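Local coordinates for protein glucuronoarabinoxylan endo-1,4-beta-xylanase (Clostridium papyrosolvens, PDB 4FMV) that hydrolyses internal beta-1,4 linkages of xylan as a family 30 endoxylanase, represented here by its catalytic module, a (beta/alpha)8 barrel with an attached beta domain, at residues L202-Y207 with L228-K233. Residues are numbered along the deposited sequence; the frame is centred on the assembly and turned at random.
Sequences LGCHFY and LWMTEK
With CG anti to the backbone N (chi1 -165°), the extended E232 chain carries its carboxylate to the Y207 hydroxyl, while CB lies over the H205 ring. These residues lie toward the C-terminal ends of two neighbouring parallel strands, 201-205 and 227-232, of the (beta/alpha)8 barrel, Y207 in the loop that follows the first; this is the end at which such barrels carry their active site. E232 CB sits almost on the normal of the H205 ring, 3.4 Å from its centroid, a CH-pi contact. Y207 OH donates a very short hydrogen bond of 2.5 Å to E232 OE2, the carboxylate turned 69° from the phenol ring, while E232 OE1 is salt-bridged to R47. The H205 ring is fixed at both nitrogens, ND1 by E143 and NE2 by E177; E177 also bonds T231 OG1, which lies in the ring plane at its edge.

Toward their N-terminal side the strands are joined by a parallel ladder: W229 N to L202 O at 3.0 Å, C204 N to W229 O at 3.1 Å and T231 N to C204 O at 2.8 Å. On the sheet face opposite H205 and E232, L202 and L228 lie side by side, methyl to methyl. M230 CG, anti to its backbone N (chi1 -161°), stands 3.4 Å from the F206 ring centroid in a CH-pi contact over the face; the bend at chi2 keeps SD over the same face, making a Met-aromatic contact.

The K233 and Y207 side chains run antiparallel alongside one another, CD of the lysine lying near CE1 of the tyrosine. The ammonium, salt-bridged to E249 of helix 240-255, also grips the other segment: K233 NZ donates to F206 O at 2.9 Å from above the carbonyl plane.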
# COMPACT_ATOMS: atom_id res chain seq x y z
N LEU A 202 9.30 5.75 1.83
CA LEU A 202 9.83 5.34 0.52
C LEU A 202 8.69 4.55 -0.11
O LEU A 202 8.33 3.48 0.40
CB LEU A 202 11.08 4.46 0.70
CG LEU A 202 12.01 4.31 -0.52
CD1 LEU A 202 13.34 3.65 -0.14
CD2 LEU A 202 11.32 3.54 -1.60
N GLY A 203 8.05 5.13 -1.13
CA GLY A 203 7.02 4.44 -1.89
C GLY A 203 7.56 3.75 -3.13
O GLY A 203 8.43 4.27 -3.80
N CYS A 204 6.96 2.62 -3.49
CA CYS A 204 7.36 1.89 -4.67
C CYS A 204 6.14 1.17 -5.26
O CYS A 204 5.18 0.89 -4.55
CB CYS A 204 8.41 0.84 -4.32
SG CYS A 204 7.83 -0.47 -3.21
N HIS A 205 6.21 0.87 -6.56
CA HIS A 205 5.19 0.04 -7.20
C HIS A 205 5.80 -1.28 -7.64
O HIS A 205 7.01 -1.39 -7.83
CB HIS A 205 4.56 0.75 -8.40
CG HIS A 205 3.93 2.07 -8.07
ND1 HIS A 205 3.40 2.91 -9.03
CD2 HIS A 205 3.75 2.69 -6.88
CE1 HIS A 205 2.91 3.98 -8.44
NE2 HIS A 205 3.12 3.88 -7.14
N PHE A 206 4.92 -2.27 -7.75
CA PHE A 206 5.17 -3.68 -8.08
C PHE A 206 5.03 -4.16 -9.54
O PHE A 206 4.69 -5.33 -9.77
CB PHE A 206 4.59 -4.68 -7.08
CG PHE A 206 5.40 -4.82 -5.80
CD1 PHE A 206 6.54 -4.03 -5.58
CD2 PHE A 206 5.02 -5.75 -4.83
CE1 PHE A 206 7.29 -4.17 -4.39
CE2 PHE A 206 5.76 -5.90 -3.64
CZ PHE A 206 6.90 -5.10 -3.42
N TYR A 207 5.05 -3.27 -10.53
CA TYR A 207 4.74 -3.79 -11.84
C TYR A 207 6.02 -4.35 -12.43
O TYR A 207 6.83 -3.64 -13.01
CB TYR A 207 4.28 -2.60 -12.70
CG TYR A 207 2.97 -2.01 -12.21
CD1 TYR A 207 1.79 -2.74 -12.31
CD2 TYR A 207 2.93 -0.76 -11.63
CE1 TYR A 207 0.60 -2.24 -11.85
CE2 TYR A 207 1.72 -0.25 -11.16
CZ TYR A 207 0.58 -0.99 -11.28
OH TYR A 207 -0.62 -0.49 -10.82
N LEU A 228 8.44 2.11 4.50
CA LEU A 228 8.54 1.58 3.16
C LEU A 228 7.17 0.99 2.77
O LEU A 228 6.71 0.04 3.41
CB LEU A 228 9.61 0.48 3.14
CG LEU A 228 9.83 -0.33 1.86
CD1 LEU A 228 10.28 0.55 0.69
CD2 LEU A 228 10.85 -1.48 2.06
N TRP A 229 6.53 1.56 1.75
CA TRP A 229 5.20 1.12 1.36
C TRP A 229 5.18 0.74 -0.10
O TRP A 229 5.77 1.42 -0.93
CB TRP A 229 4.16 2.24 1.50
CG TRP A 229 3.99 2.88 2.82
CD1 TRP A 229 4.66 2.63 3.98
CD2 TRP A 229 3.06 3.93 3.10
NE1 TRP A 229 4.20 3.48 4.98
CE2 TRP A 229 3.21 4.28 4.45
CE3 TRP A 229 2.11 4.62 2.32
CZ2 TRP A 229 2.45 5.29 5.06
CZ3 TRP A 229 1.36 5.61 2.92
CH2 TRP A 229 1.53 5.93 4.27
N MET A 230 4.44 -0.32 -0.43
CA MET A 230 4.16 -0.60 -1.83
C MET A 230 2.85 0.16 -2.08
O MET A 230 1.80 -0.19 -1.54
CB MET A 230 3.92 -2.09 -1.97
CG MET A 230 4.05 -2.63 -3.37
SD MET A 230 2.91 -1.92 -4.55
CE MET A 230 1.30 -2.42 -3.87
N THR A 231 2.94 1.23 -2.87
CA THR A 231 1.82 2.17 -3.02
C THR A 231 0.87 1.99 -4.21
O THR A 231 -0.13 2.71 -4.30
CB THR A 231 2.36 3.62 -3.05
OG1 THR A 231 3.25 3.78 -4.16
CG2 THR A 231 3.10 3.92 -1.77
N GLU A 232 1.23 1.17 -5.19
CA GLU A 232 0.27 0.83 -6.25
C GLU A 232 0.52 -0.53 -6.87
O GLU A 232 1.65 -0.81 -7.31
CB GLU A 232 0.32 1.90 -7.34
CG GLU A 232 -0.87 1.86 -8.32
CD GLU A 232 -0.56 2.59 -9.60
OE1 GLU A 232 -0.20 3.77 -9.52
OE2 GLU A 232 -0.62 1.97 -10.67
N LYS A 233 -0.51 -1.36 -6.96
CA LYS A 233 -0.48 -2.56 -7.79
C LYS A 233 -1.93 -2.91 -8.12
O LYS A 233 -2.82 -2.74 -7.29
CB LYS A 233 0.25 -3.70 -7.05
CG LYS A 233 0.40 -5.02 -7.86
CD LYS A 233 1.13 -4.80 -9.19
CE LYS A 233 1.37 -6.14 -9.94
NZ LYS A 233 2.41 -7.00 -9.28